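Local coordinates for fatty acid multifunctional protein (atmfp2) (Arabidopsis thaliana, PDB 2WTB) that hydrates long-chain enoyl-CoA and oxidises the resulting 3-hydroxyacyl-CoA with NAD in the peroxisomal beta-oxidation of fatty acids during seed germination, at residues 29-32 / 33-37; 186-190 / 191-195; 415-418 / 419-423; 425-429 / 430-434. All blocks are in the same frame, centred on the assembly; numbering follows the deposited sequence.

Contact 1. Residues 29-32 / 33-37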
ATOM      1  N   ASN A  29      20.671  -0.038  -6.465  1.00 65.47           N
ATOM      2  CA  ASN A  29      21.309  -0.599  -7.652  1.00 61.54           C
ATOM      3  C   ASN A  29      20.310  -1.173  -8.654  1.00 61.42           C
ATOM      4  O   ASN A  29      20.492  -2.283  -9.155  1.00 69.77           O
ATOM      5  CB  ASN A  29      22.328  -1.669  -7.257  1.00 59.21           C
ATOM      6  CG  ASN A  29      23.475  -1.109  -6.439  1.00 56.09           C
ATOM      7  OD1 ASN A  29      24.059  -0.084  -6.787  1.00 61.44           O
ATOM      8  ND2 ASN A  29      23.804  -1.783  -5.345  1.00 53.39           N
ATOM      9  N   SER A  30      19.257  -0.415  -8.942  1.00 53.12           N
ATOM     10  CA  SER A  30      18.269  -0.833  -9.928  1.00 60.51           C
ATOM     11  C   SER A  30      18.906  -0.952 -11.306  1.00 64.98           C
ATOM     12  O   SER A  30      19.859  -0.241 -11.623  1.00 65.11           O
ATOM     13  CB  SER A  30      17.096   0.148  -9.971  1.00 70.24           C
ATOM     14  OG  SER A  30      16.306   0.049  -8.799  1.00 78.02           O
ATOM     15  N   LEU A  31      18.375  -1.855 -12.122  1.00 65.80           N
ATOM     16  CA  LEU A  31      18.920  -2.099 -13.450  1.00 66.81           C
ATOM     17  C   LEU A  31      18.401  -1.099 -14.477  1.00 70.90           C
ATOM     18  O   LEU A  31      17.465  -1.392 -15.221  1.00 87.08           O
ATOM     19  CB  LEU A  31      18.596  -3.520 -13.910  1.00 67.00           C
ATOM     20  CG  LEU A  31      19.173  -4.671 -13.089  1.00 60.96           C
ATOM     21  CD1 LEU A  31      18.730  -5.998 -13.680  1.00 57.62           C
ATOM     22  CD2 LEU A  31      20.693  -4.587 -13.024  1.00 52.89           C
ATOM     23  N   SER A  32      19.009   0.079 -14.515  1.00 65.14           N
ATOM     24  CA  SER A  32      18.702   1.045 -15.558  1.00 69.80           C
ATOM     25  C   SER A  32      19.295   0.554 -16.871  1.00 75.09           C
ATOM     26  O   SER A  32      20.122  -0.359 -16.883  1.00 68.43           O
ATOM     27  CB  SER A  32      19.290   2.409 -15.208  1.00 61.04           C
ATOM     28  OG  SER A  32      20.705   2.360 -15.228  1.00 65.43           O
ATOM     29  N   PHE A  33      18.875   1.157 -17.978  1.00 76.12           N
ATOM     30  CA  PHE A  33      19.454   0.824 -19.273  1.00 72.13           C
ATOM     31  C   PHE A  33      20.946   1.109 -19.248  1.00 81.92           C
ATOM     32  O   PHE A  33      21.742   0.344 -19.792  1.00 88.05           O
ATOM     33  CB  PHE A  33      18.781   1.617 -20.393  1.00 80.37           C
ATOM     34  CG  PHE A  33      17.382   1.169 -20.694  1.00 81.65           C
ATOM     35  CD1 PHE A  33      17.142  -0.105 -21.185  1.00 80.46           C
ATOM     36  CD2 PHE A  33      16.308   2.018 -20.489  1.00 78.36           C
ATOM     37  CE1 PHE A  33      15.855  -0.525 -21.461  1.00 82.43           C
ATOM     38  CE2 PHE A  33      15.017   1.603 -20.766  1.00 83.45           C
ATOM     39  CZ  PHE A  33      14.791   0.330 -21.253  1.00 82.27           C
ATOM     40  N   ASP A  34      21.317   2.212 -18.603  1.00 80.51           N
ATOM     41  CA  ASP A  34      22.716   2.598 -18.474  1.00 80.69           C
ATOM     42  C   ASP A  34      23.527   1.443 -17.902  1.00 80.92           C
ATOM     43  O   ASP A  34      24.495   0.986 -18.510  1.00 81.57           O
ATOM     44  CB  ASP A  34      22.854   3.823 -17.569  1.00 89.80           C
ATOM     45  CG  ASP A  34      21.995   4.987 -18.022  1.00106.69           C
ATOM     46  OD1 ASP A  34      22.384   6.146 -17.765  1.00113.90           O
ATOM     47  OD2 ASP A  34      20.932   4.749 -18.634  1.00112.87           O
ATOM     48  N   VAL A  35      23.121   0.978 -16.727  1.00 78.31           N
ATOM     49  CA  VAL A  35      23.773  -0.154 -16.087  1.00 68.90           C
ATOM     50  C   VAL A  35      23.843  -1.334 -17.048  1.00 59.46           C
ATOM     51  O   VAL A  35      24.893  -1.958 -17.208  1.00 49.06           O
ATOM     52  CB  VAL A  35      23.027  -0.573 -14.802  1.00 64.12           C
ATOM     53  CG1 VAL A  35      23.564  -1.896 -14.271  1.00 48.06           C
ATOM     54  CG2 VAL A  35      23.130   0.523 -13.748  1.00 62.08           C
ATOM     55  N   LEU A  36      22.721  -1.622 -17.701  1.00 62.37           N
ATOM     56  CA  LEU A  36      22.625  -2.776 -18.590  1.00 64.74           C
ATOM     57  C   LEU A  36      23.580  -2.702 -19.778  1.00 66.55           C
ATOM     58  O   LEU A  36      24.163  -3.711 -20.172  1.00 74.90           O
ATOM     59  CB  LEU A  36      21.185  -2.960 -19.076  1.00 70.07           C
ATOM     60  CG  LEU A  36      20.212  -3.526 -18.040  1.00 69.72           C
ATOM     61  CD1 LEU A  36      18.773  -3.360 -18.497  1.00 64.75           C
ATOM     62  CD2 LEU A  36      20.531  -4.985 -17.755  1.00 63.95           C
ATOM     63  N   TYR A  37      23.739  -1.511 -20.347  1.00 65.37           N
ATOM     64  CA  TYR A  37      24.615  -1.341 -21.503  1.00 74.91           C
ATOM     65  C   TYR A  37      26.086  -1.347 -21.101  1.00 65.99           C
ATOM     66  O   TYR A  37      26.948  -1.764 -21.874  1.00 66.66           O
ATOM     67  CB  TYR A  37      24.266  -0.070 -22.283  1.00 86.60           C
ATOM     68  CG  TYR A  37      22.866  -0.087 -22.855  1.00 94.85           C
ATOM     69  CD1 TYR A  37      22.361  -1.230 -23.462  1.00 99.26           C
ATOM     70  CD2 TYR A  37      22.052   1.037 -22.794  1.00 94.89           C
ATOM     71  CE1 TYR A  37      21.083  -1.256 -23.985  1.00104.88           C
ATOM     72  CE2 TYR A  37      20.772   1.020 -23.317  1.00100.53           C
ATOM     73  CZ  TYR A  37      20.293  -0.130 -23.912  1.00106.35           C
ATOM     74  OH  TYR A  37      19.021  -0.155 -24.435  1.00110.25           O
TER

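Contact 2. Residues 186-190 / 191-195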
ATOM      1  N   ALA A 186      24.418 -21.442  -2.534  1.00 58.54           N
ATOM      2  CA  ALA A 186      25.179 -21.439  -1.288  1.00 54.98           C
ATOM      3  C   ALA A 186      24.938 -20.173  -0.474  1.00 58.85           C
ATOM      4  O   ALA A 186      24.798 -19.083  -1.029  1.00 64.82           O
ATOM      5  CB  ALA A 186      26.667 -21.610  -1.573  1.00 42.11           C
ATOM      6  N   VAL A 187      24.889 -20.328   0.846  1.00 40.22           N
ATOM      7  CA  VAL A 187      24.728 -19.194   1.748  1.00 54.06           C
ATOM      8  C   VAL A 187      25.978 -19.007   2.600  1.00 51.26           C
ATOM      9  O   VAL A 187      26.328 -19.867   3.406  1.00 54.04           O
ATOM     10  CB  VAL A 187      23.511 -19.367   2.677  1.00 43.70           C
ATOM     11  CG1 VAL A 187      23.430 -18.206   3.660  1.00 45.32           C
ATOM     12  CG2 VAL A 187      22.232 -19.469   1.866  1.00 47.33           C
ATOM     13  N   VAL A 188      26.654 -17.879   2.414  1.00 60.71           N
ATOM     14  CA  VAL A 188      27.862 -17.577   3.171  1.00 51.51           C
ATOM     15  C   VAL A 188      27.757 -16.182   3.771  1.00 59.24           C
ATOM     16  O   VAL A 188      26.912 -15.389   3.352  1.00 49.31           O
ATOM     17  CB  VAL A 188      29.116 -17.652   2.279  1.00 54.66           C
ATOM     18  CG1 VAL A 188      29.298 -19.060   1.742  1.00 58.78           C
ATOM     19  CG2 VAL A 188      29.019 -16.647   1.137  1.00 53.47           C
ATOM     20  N   PRO A 189      28.612 -15.882   4.765  1.00 68.03           N
ATOM     21  CA  PRO A 189      28.665 -14.553   5.381  1.00 60.27           C
ATOM     22  C   PRO A 189      28.979 -13.478   4.347  1.00 60.28           C
ATOM     23  O   PRO A 189      29.719 -13.741   3.399  1.00 63.73           O
ATOM     24  CB  PRO A 189      29.825 -14.675   6.372  1.00 64.42           C
ATOM     25  CG  PRO A 189      29.910 -16.126   6.677  1.00 67.07           C
ATOM     26  CD  PRO A 189      29.545 -16.824   5.406  1.00 71.30           C
ATOM     27  N   PRO A 190      28.430 -12.271   4.536  1.00 59.68           N
ATOM     28  CA  PRO A 190      28.591 -11.169   3.580  1.00 62.57           C
ATOM     29  C   PRO A 190      30.051 -10.938   3.205  1.00 65.60           C
ATOM     30  O   PRO A 190      30.340 -10.504   2.089  1.00 66.00           O
ATOM     31  CB  PRO A 190      28.055  -9.961   4.351  1.00 72.26           C
ATOM     32  CG  PRO A 190      27.097 -10.536   5.336  1.00 74.32           C
ATOM     33  CD  PRO A 190      27.659 -11.870   5.726  1.00 62.47           C
ATOM     34  N   ALA A 191      30.957 -11.233   4.132  1.00 71.08           N
ATOM     35  CA  ALA A 191      32.377 -10.962   3.936  1.00 69.03           C
ATOM     36  C   ALA A 191      33.071 -12.026   3.088  1.00 64.28           C
ATOM     37  O   ALA A 191      34.215 -11.846   2.672  1.00 52.58           O
ATOM     38  CB  ALA A 191      33.077 -10.813   5.284  1.00 65.33           C
ATOM     39  N   GLU A 192      32.378 -13.132   2.834  1.00 69.27           N
ATOM     40  CA  GLU A 192      32.938 -14.216   2.033  1.00 63.06           C
ATOM     41  C   GLU A 192      32.226 -14.324   0.690  1.00 53.38           C
ATOM     42  O   GLU A 192      32.591 -15.138  -0.154  1.00 45.89           O
ATOM     43  CB  GLU A 192      32.846 -15.541   2.789  1.00 68.30           C
ATOM     44  CG  GLU A 192      33.573 -15.541   4.127  1.00 81.20           C
ATOM     45  CD  GLU A 192      33.553 -16.898   4.803  1.00102.17           C
ATOM     46  OE1 GLU A 192      33.204 -17.892   4.132  1.00118.68           O
ATOM     47  OE2 GLU A 192      33.887 -16.971   6.004  1.00102.68           O
ATOM     48  N   LEU A 193      31.219 -13.478   0.504  1.00 52.13           N
ATOM     49  CA  LEU A 193      30.364 -13.498  -0.681  1.00 47.96           C
ATOM     50  C   LEU A 193      31.139 -13.569  -1.998  1.00 49.88           C
ATOM     51  O   LEU A 193      31.028 -14.546  -2.740  1.00 46.44           O
ATOM     52  CB  LEU A 193      29.463 -12.266  -0.678  1.00 37.69           C
ATOM     53  CG  LEU A 193      28.116 -12.359  -1.380  1.00 48.66           C
ATOM     54  CD1 LEU A 193      27.280 -13.468  -0.771  1.00 56.84           C
ATOM     55  CD2 LEU A 193      27.402 -11.026  -1.269  1.00 56.71           C
ATOM     56  N   VAL A 194      31.917 -12.531  -2.285  1.00 50.50           N
ATOM     57  CA  VAL A 194      32.646 -12.443  -3.549  1.00 47.08           C
ATOM     58  C   VAL A 194      33.762 -13.479  -3.668  1.00 42.97           C
ATOM     59  O   VAL A 194      33.999 -14.024  -4.745  1.00 50.55           O
ATOM     60  CB  VAL A 194      33.217 -11.031  -3.768  1.00 45.22           C
ATOM     61  CG1 VAL A 194      34.188 -11.018  -4.936  1.00 33.79           C
ATOM     62  CG2 VAL A 194      32.086 -10.044  -3.995  1.00 46.10           C
ATOM     63  N   THR A 195      34.441 -13.750  -2.559  1.00 40.39           N
ATOM     64  CA  THR A 195      35.483 -14.771  -2.534  1.00 47.41           C
ATOM     65  C   THR A 195      34.911 -16.138  -2.893  1.00 49.93           C
ATOM     66  O   THR A 195      35.472 -16.867  -3.711  1.00 54.19           O
ATOM     67  CB  THR A 195      36.158 -14.859  -1.151  1.00 52.88           C
ATOM     68  OG1 THR A 195      37.085 -13.779  -1.003  1.00 52.02           O
ATOM     69  CG2 THR A 195      36.903 -16.171  -1.006  1.00 69.27           C
TER

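Contact 3. Residues 415-418 / 419-423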
ATOM      1  N   LYS A 415      -0.046  21.034  31.631  1.00 83.33           N
ATOM      2  CA  LYS A 415       0.442  21.247  32.988  1.00 83.13           C
ATOM      3  C   LYS A 415       1.542  20.261  33.381  1.00 85.56           C
ATOM      4  O   LYS A 415       2.623  20.669  33.805  1.00 91.58           O
ATOM      5  CB  LYS A 415      -0.711  21.169  33.991  1.00 86.52           C
ATOM      6  CG  LYS A 415      -0.295  21.434  35.430  1.00 93.84           C
ATOM      7  CD  LYS A 415      -1.449  21.221  36.397  1.00 98.60           C
ATOM      8  CE  LYS A 415      -2.589  22.188  36.126  1.00104.84           C
ATOM      9  NZ  LYS A 415      -3.736  21.956  37.048  1.00111.93           N
ATOM     10  N   TYR A 416       1.263  18.969  33.231  1.00 77.15           N
ATOM     11  CA  TYR A 416       2.168  17.925  33.712  1.00 73.86           C
ATOM     12  C   TYR A 416       3.223  17.492  32.690  1.00 73.10           C
ATOM     13  O   TYR A 416       4.153  16.758  33.027  1.00 73.39           O
ATOM     14  CB  TYR A 416       1.374  16.703  34.186  1.00 74.07           C
ATOM     15  CG  TYR A 416       0.391  17.003  35.297  1.00 82.03           C
ATOM     16  CD1 TYR A 416       0.802  17.038  36.623  1.00 85.35           C
ATOM     17  CD2 TYR A 416      -0.948  17.248  35.019  1.00 82.19           C
ATOM     18  CE1 TYR A 416      -0.093  17.311  37.642  1.00 89.15           C
ATOM     19  CE2 TYR A 416      -1.848  17.522  36.031  1.00 84.76           C
ATOM     20  CZ  TYR A 416      -1.417  17.552  37.340  1.00 87.67           C
ATOM     21  OH  TYR A 416      -2.311  17.825  38.350  1.00 83.13           O
ATOM     22  N   CYS A 417       3.079  17.943  31.449  1.00 73.06           N
ATOM     23  CA  CYS A 417       4.004  17.550  30.389  1.00 71.64           C
ATOM     24  C   CYS A 417       5.170  18.519  30.240  1.00 70.99           C
ATOM     25  O   CYS A 417       5.092  19.667  30.678  1.00 77.36           O
ATOM     26  CB  CYS A 417       3.272  17.424  29.050  1.00 67.67           C
ATOM     27  SG  CYS A 417       2.305  15.916  28.862  1.00 80.50           S
ATOM     28  N   PRO A 418       6.267  18.045  29.629  1.00 65.35           N
ATOM     29  CA  PRO A 418       7.403  18.894  29.253  1.00 71.98           C
ATOM     30  C   PRO A 418       6.992  19.904  28.184  1.00 75.98           C
ATOM     31  O   PRO A 418       6.025  19.666  27.458  1.00 69.63           O
ATOM     32  CB  PRO A 418       8.408  17.895  28.672  1.00 68.25           C
ATOM     33  CG  PRO A 418       8.021  16.574  29.254  1.00 63.49           C
ATOM     34  CD  PRO A 418       6.535  16.619  29.383  1.00 56.35           C
ATOM     35  N   GLN A 419       7.723  21.010  28.089  1.00 75.46           N
ATOM     36  CA  GLN A 419       7.355  22.102  27.190  1.00 81.72           C
ATOM     37  C   GLN A 419       7.473  21.732  25.713  1.00 68.85           C
ATOM     38  O   GLN A 419       6.896  22.398  24.852  1.00 64.34           O
ATOM     39  CB  GLN A 419       8.205  23.342  27.485  1.00101.86           C
ATOM     40  CG  GLN A 419       8.330  23.668  28.965  1.00120.05           C
ATOM     41  CD  GLN A 419       6.985  23.751  29.661  1.00128.63           C
ATOM     42  OE1 GLN A 419       5.945  23.887  29.017  1.00128.27           O
ATOM     43  NE2 GLN A 419       7.001  23.674  30.988  1.00130.90           N
ATOM     44  N   HIS A 420       8.220  20.672  25.428  1.00 59.75           N
ATOM     45  CA  HIS A 420       8.467  20.247  24.056  1.00 57.67           C
ATOM     46  C   HIS A 420       7.507  19.142  23.633  1.00 55.26           C
ATOM     47  O   HIS A 420       7.401  18.815  22.451  1.00 58.22           O
ATOM     48  CB  HIS A 420       9.901  19.740  23.922  1.00 65.77           C
ATOM     49  CG  HIS A 420      10.160  18.467  24.665  1.00 70.46           C
ATOM     50  ND1 HIS A 420      10.454  18.436  26.012  1.00 76.62           N
ATOM     51  CD2 HIS A 420      10.164  17.178  24.250  1.00 68.44           C
ATOM     52  CE1 HIS A 420      10.631  17.185  26.393  1.00 72.89           C
ATOM     53  NE2 HIS A 420      10.461  16.401  25.344  1.00 73.73           N
ATOM     54  N   CYS A 421       6.813  18.566  24.609  1.00 59.57           N
ATOM     55  CA  CYS A 421       5.954  17.409  24.371  1.00 65.87           C
ATOM     56  C   CYS A 421       4.832  17.703  23.380  1.00 64.57           C
ATOM     57  O   CYS A 421       4.160  18.731  23.475  1.00 64.52           O
ATOM     58  CB  CYS A 421       5.367  16.912  25.690  1.00 58.09           C
ATOM     59  SG  CYS A 421       4.405  15.407  25.541  1.00 67.59           S
ATOM     60  N   ILE A 422       4.634  16.792  22.431  1.00 57.83           N
ATOM     61  CA  ILE A 422       3.585  16.945  21.426  1.00 56.71           C
ATOM     62  C   ILE A 422       2.211  16.618  22.004  1.00 56.52           C
ATOM     63  O   ILE A 422       2.025  15.577  22.634  1.00 57.70           O
ATOM     64  CB  ILE A 422       3.854  16.063  20.193  1.00 48.73           C
ATOM     65  CG1 ILE A 422       5.112  16.543  19.467  1.00 48.12           C
ATOM     66  CG2 ILE A 422       2.659  16.080  19.255  1.00 46.80           C
ATOM     67  CD1 ILE A 422       5.546  15.647  18.338  1.00 48.99           C
ATOM     68  N   LEU A 423       1.256  17.518  21.795  1.00 45.27           N
ATOM     69  CA  LEU A 423      -0.094  17.346  22.322  1.00 51.13           C
ATOM     70  C   LEU A 423      -1.055  16.879  21.231  1.00 55.90           C
ATOM     71  O   LEU A 423      -1.873  17.652  20.731  1.00 55.11           O
ATOM     72  CB  LEU A 423      -0.590  18.647  22.959  1.00 58.12           C
ATOM     73  CG  LEU A 423      -0.157  18.927  24.403  1.00 67.86           C
ATOM     74  CD1 LEU A 423       1.220  18.350  24.708  1.00 63.50           C
ATOM     75  CD2 LEU A 423      -0.197  20.421  24.705  1.00 60.33           C
TER

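Contact 4. Residues 425-429 / 430-434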
ATOM      1  N   SER A 425      -4.053  14.499  19.385  1.00 71.91           N
ATOM      2  CA  SER A 425      -5.361  13.934  19.695  1.00 68.84           C
ATOM      3  C   SER A 425      -5.861  13.010  18.592  1.00 66.27           C
ATOM      4  O   SER A 425      -5.670  13.277  17.406  1.00 62.59           O
ATOM      5  CB  SER A 425      -6.386  15.041  19.938  1.00 63.56           C
ATOM      6  OG  SER A 425      -7.700  14.515  19.929  1.00 62.64           O
ATOM      7  N   ASN A 426      -6.506  11.925  19.003  1.00 67.58           N
ATOM      8  CA  ASN A 426      -7.079  10.958  18.078  1.00 58.37           C
ATOM      9  C   ASN A 426      -8.546  11.285  17.788  1.00 58.14           C
ATOM     10  O   ASN A 426      -9.285  10.467  17.237  1.00 51.85           O
ATOM     11  CB  ASN A 426      -6.939   9.546  18.657  1.00 64.18           C
ATOM     12  CG  ASN A 426      -7.643   8.491  17.823  1.00 71.61           C
ATOM     13  OD1 ASN A 426      -7.359   8.326  16.637  1.00 79.91           O
ATOM     14  ND2 ASN A 426      -8.566   7.767  18.446  1.00 64.57           N
ATOM     15  N   THR A 427      -8.957  12.494  18.157  1.00 67.87           N
ATOM     16  CA  THR A 427     -10.333  12.935  17.954  1.00 65.91           C
ATOM     17  C   THR A 427     -10.775  12.733  16.510  1.00 62.08           C
ATOM     18  O   THR A 427      -9.957  12.751  15.590  1.00 67.80           O
ATOM     19  CB  THR A 427     -10.513  14.417  18.331  1.00 55.72           C
ATOM     20  OG1 THR A 427     -11.878  14.806  18.118  1.00 54.22           O
ATOM     21  CG2 THR A 427      -9.599  15.293  17.489  1.00 39.76           C
ATOM     22  N   SER A 428     -12.076  12.547  16.316  1.00 57.97           N
ATOM     23  CA  SER A 428     -12.611  12.255  14.994  1.00 68.87           C
ATOM     24  C   SER A 428     -13.739  13.206  14.607  1.00 74.93           C
ATOM     25  O   SER A 428     -13.984  13.444  13.422  1.00 72.66           O
ATOM     26  CB  SER A 428     -13.104  10.808  14.936  1.00 71.43           C
ATOM     27  OG  SER A 428     -13.472  10.448  13.617  1.00 77.93           O
ATOM     28  N   THR A 429     -14.421  13.751  15.608  1.00 79.57           N
ATOM     29  CA  THR A 429     -15.602  14.571  15.364  1.00 82.07           C
ATOM     30  C   THR A 429     -15.514  15.943  16.021  1.00 77.31           C
ATOM     31  O   THR A 429     -16.449  16.738  15.935  1.00 79.06           O
ATOM     32  CB  THR A 429     -16.873  13.873  15.877  1.00 77.74           C
ATOM     33  OG1 THR A 429     -16.799  13.733  17.301  1.00 76.35           O
ATOM     34  CG2 THR A 429     -17.017  12.498  15.244  1.00 77.01           C
ATOM     35  N   ILE A 430     -14.394  16.221  16.679  1.00 69.73           N
ATOM     36  CA  ILE A 430     -14.251  17.471  17.414  1.00 66.32           C
ATOM     37  C   ILE A 430     -13.146  18.359  16.848  1.00 68.92           C
ATOM     38  O   ILE A 430     -12.046  17.893  16.550  1.00 67.30           O
ATOM     39  CB  ILE A 430     -14.009  17.217  18.916  1.00 75.66           C
ATOM     40  CG1 ILE A 430     -15.160  16.396  19.502  1.00 81.22           C
ATOM     41  CG2 ILE A 430     -13.853  18.530  19.665  1.00 72.88           C
ATOM     42  CD1 ILE A 430     -15.046  16.147  20.990  1.00 82.75           C
ATOM     43  N   ASP A 431     -13.461  19.643  16.700  1.00 68.60           N
ATOM     44  CA  ASP A 431     -12.518  20.638  16.203  1.00 63.82           C
ATOM     45  C   ASP A 431     -11.284  20.740  17.102  1.00 64.81           C
ATOM     46  O   ASP A 431     -11.389  21.076  18.282  1.00 63.78           O
ATOM     47  CB  ASP A 431     -13.218  21.997  16.097  1.00 69.76           C
ATOM     48  CG  ASP A 431     -12.263  23.134  15.780  1.00 74.21           C
ATOM     49  OD1 ASP A 431     -11.113  22.867  15.374  1.00 76.40           O
ATOM     50  OD2 ASP A 431     -12.671  24.304  15.934  1.00 72.78           O
ATOM     51  N   LEU A 432     -10.118  20.453  16.532  1.00 58.32           N
ATOM     52  CA  LEU A 432      -8.861  20.492  17.273  1.00 54.06           C
ATOM     53  C   LEU A 432      -8.623  21.831  17.981  1.00 61.28           C
ATOM     54  O   LEU A 432      -8.020  21.875  19.054  1.00 62.60           O
ATOM     55  CB  LEU A 432      -7.681  20.165  16.352  1.00 51.38           C
ATOM     56  CG  LEU A 432      -7.379  18.690  16.076  1.00 50.20           C
ATOM     57  CD1 LEU A 432      -8.586  17.987  15.495  1.00 68.75           C
ATOM     58  CD2 LEU A 432      -6.204  18.569  15.134  1.00 55.41           C
ATOM     59  N   ASN A 433      -9.099  22.916  17.381  1.00 58.13           N
ATOM     60  CA  ASN A 433      -8.910  24.245  17.963  1.00 60.35           C
ATOM     61  C   ASN A 433      -9.673  24.465  19.265  1.00 64.72           C
ATOM     62  O   ASN A 433      -9.268  25.276  20.099  1.00 74.82           O
ATOM     63  CB  ASN A 433      -9.260  25.337  16.950  1.00 50.64           C
ATOM     64  CG  ASN A 433      -8.164  25.547  15.928  1.00 57.42           C
ATOM     65  OD1 ASN A 433      -8.427  25.673  14.733  1.00 61.03           O
ATOM     66  ND2 ASN A 433      -6.922  25.572  16.396  1.00 49.95           N
ATOM     67  N   LYS A 434     -10.774  23.741  19.439  1.00 61.58           N
ATOM     68  CA  LYS A 434     -11.579  23.872  20.647  1.00 61.38           C
ATOM     69  C   LYS A 434     -11.034  23.012  21.783  1.00 59.77           C
ATOM     70  O   LYS A 434     -11.249  23.309  22.959  1.00 66.89           O
ATOM     71  CB  LYS A 434     -13.044  23.530  20.363  1.00 60.28           C
ATOM     72  CG  LYS A 434     -13.767  24.588  19.551  1.00 63.20           C
ATOM     73  CD  LYS A 434     -15.198  24.183  19.257  1.00 76.07           C
ATOM     74  CE  LYS A 434     -15.876  25.190  18.343  1.00 85.87           C
ATOM     75  NZ  LYS A 434     -17.256  24.763  17.979  1.00 95.84           N
TER

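Contact 1. Residues 29-32 / 33-37
At Ser32 the loop 29-32 runs straight into helix 33-46, and the first turn closes with Leu36 N bonding to Ser32 O at 3.0 Å. The Ser32 side chain makes the second bond: its OG accepts from Val35 N at 3.2 Å, along an almost straight N-H line of 178°. A chi1 of 67° sets OG between the backbone N and the carbonyl carbon of its own residue, which turns it toward the N-H of Val35, where Val35 CG2 also rests against it at 3.4 Å. With alanine at this position, Val35 N would probably lose its capping acceptor and the helix start would be likely to fray. On the apolar flank, Leu31 and Val35 cross at about a right angle, methyl CD2 of Leu31 meeting CG1 of Val35 at 4.1 Å, and both lean on Leu23 of strand 18-24. Leu36 brings CG to 3.4 Å from Ser32 O, while its side chain also touches Ile89 of helix 88-99. Leu31 lies about 6 Å, side chain to side chain, from Glu119, a predicted active-site residue, and centres an inverse gamma turn. What follows it is a classic serine N-cap, here opening a helix of the enoyl-CoA hydratase/isomerase region beside its probable catalytic site.

Contact 2. Residues 186-190 / 191-195
Val188 and Leu193 face each other across the turn that leads from strand 186-187 into helix 193-205. Val188 presents a single methyl, CG2, which points at the start of the helix and lies 3.9 Å from Leu193 CA; the same methyl meets Leu193 CD1 at 4.1 Å. With chi1 at -63°, Val188 holds CG2 between its own backbone N and carbonyl carbon, on the side where the helix begins. Both residues also pack on Ile128 of the neighbouring strand 126-129.

The second pair sits further out. Glu192 sends an extended chain past the ring of Pro189, the two side chains crossing obliquely. The carboxylate comes to the CD-CG side of the ring, OE1 4.0 Å from Pro189 CD and OE2 4.1 Å from Pro189 CG, so each oxygen faces a different ring carbon.

Beneath these side chains the backbone folds tightly. Glu192 N donates to Pro189 O at 2.8 Å, reaching the oxygen from well above the carbonyl plane, and a weak bond follows from Leu193 N to Pro190 O. The side chain of Leu193 also bears on this second carbonyl, its CB standing 3.4 Å from Pro190 O.

Chemically the turn is divided: its polar links are made by main-chain atoms, two consecutive prolines offer no N-H of their own, and the side chains meet by van der Waals contact alone, apolar toward the sheet and mixed at the exposed Pro189 and Glu192.

Contact 3. Residues 415-418 / 419-423
The imidazole of His420 and the ring of Pro418 meet at a slant, with CE1 of the histidine 3.3 Å from Pro418 CB and ND1 of the same ring nearly as close to that carbon. Pro418 CG is the next ring atom along, so the proline offers its CB-CG side to the CE1 end of the imidazole. A chi1 of 68° places the His420 ring between its own backbone N and carbonyl carbon, folding it back over the turn toward the proline; NE2 is engaged by Asp393 OD1, which helps fix how the ring is turned. The other flat group, the phenol of Tyr416, has Lys415 CD over one face, 3.7 Å above the plane and shifted toward the rim, and its ring also meets that of Tyr386 nearly parallel.

Residues 418-421 form a type I beta turn, the step from the helix into the second strand of the beta-alpha-beta unit 394-397, 403-416, 422-425 in the NAD-binding domain. Cys421 N closes it on Pro418 O at 3.2 Å, coming from high above the carbonyl plane.

Under the turn, Cys417 and Cys421 lie side by side, their CB-SG bonds almost parallel. The two SG atoms are 4.0 Å apart, a van der Waals approach rather than a disulfide, and both side chains touch Val395 of strand 394-397. Pro418 CD lies 3.9 Å from Cys421 CB.

Contact 4. Residues 425-429 / 430-434
Thr427 points its CB toward residues 430-434, and from there the side chain forks onto two different partners. CB itself lies 4.2 Å from Ile430 O. The hydroxyl branch runs anti to the backbone N (chi1 -180°), which points OG1 at Ile430. There it accepts from Ile430 N at 3.2 Å, a bond bent to 139° at the hydrogen. The same oxygen comes within 3.3 Å of Ile430 CB, and it is also hydrogen-bonded to Glu401 OE1. The methyl branch, CG2, heads for the coming helix and meets Leu432 CD1 at 3.5 Å. A valine in place of Thr427 would probably leave Ile430 N and Glu401 each short of a hydrogen-bonding partner and let the loop shift.

Both flanks of the loop have similar bonds. Ser425 OG accepts from Thr427 N at 3.0 Å, an ST turn. Asp431 caps helix 432-435, its OD1 taking Asn433 N at 2.8 Å from above the carboxylate plane. Glu401 OE1 further receives Ser428 N and bonds Thr429 OG1.

Short hydroxyl and carboxylate side chains thus take up main-chain N-H groups of the loop and of the first helical turn, while one threonine methyl ties the loop to the leucine of the helix.

In the fold
Contacts 1 and 2 share the enoyl-CoA hydratase/isomerase region, their centres about 24 Å apart and their nearest atoms about 11 Å. Contact 1 borders the predicted catalytic glutamates, with the side chain of Leu31 about 8 Å from that of Glu139, whereas contact 2 lies away from them, beside strand 186-187, an outermost strand of the six-stranded sheet in that region. Contacts 3 and 4 belong to the NAD-binding domain of the dehydrogenase, at the entrance and exit of strand 422-425. Their centres are about 18 Å apart. Contacts 1 and 4 stand on opposite sides of the chain's centre, about 49 Å apart between centres, reflecting two separate catalytic regions on one polypeptide.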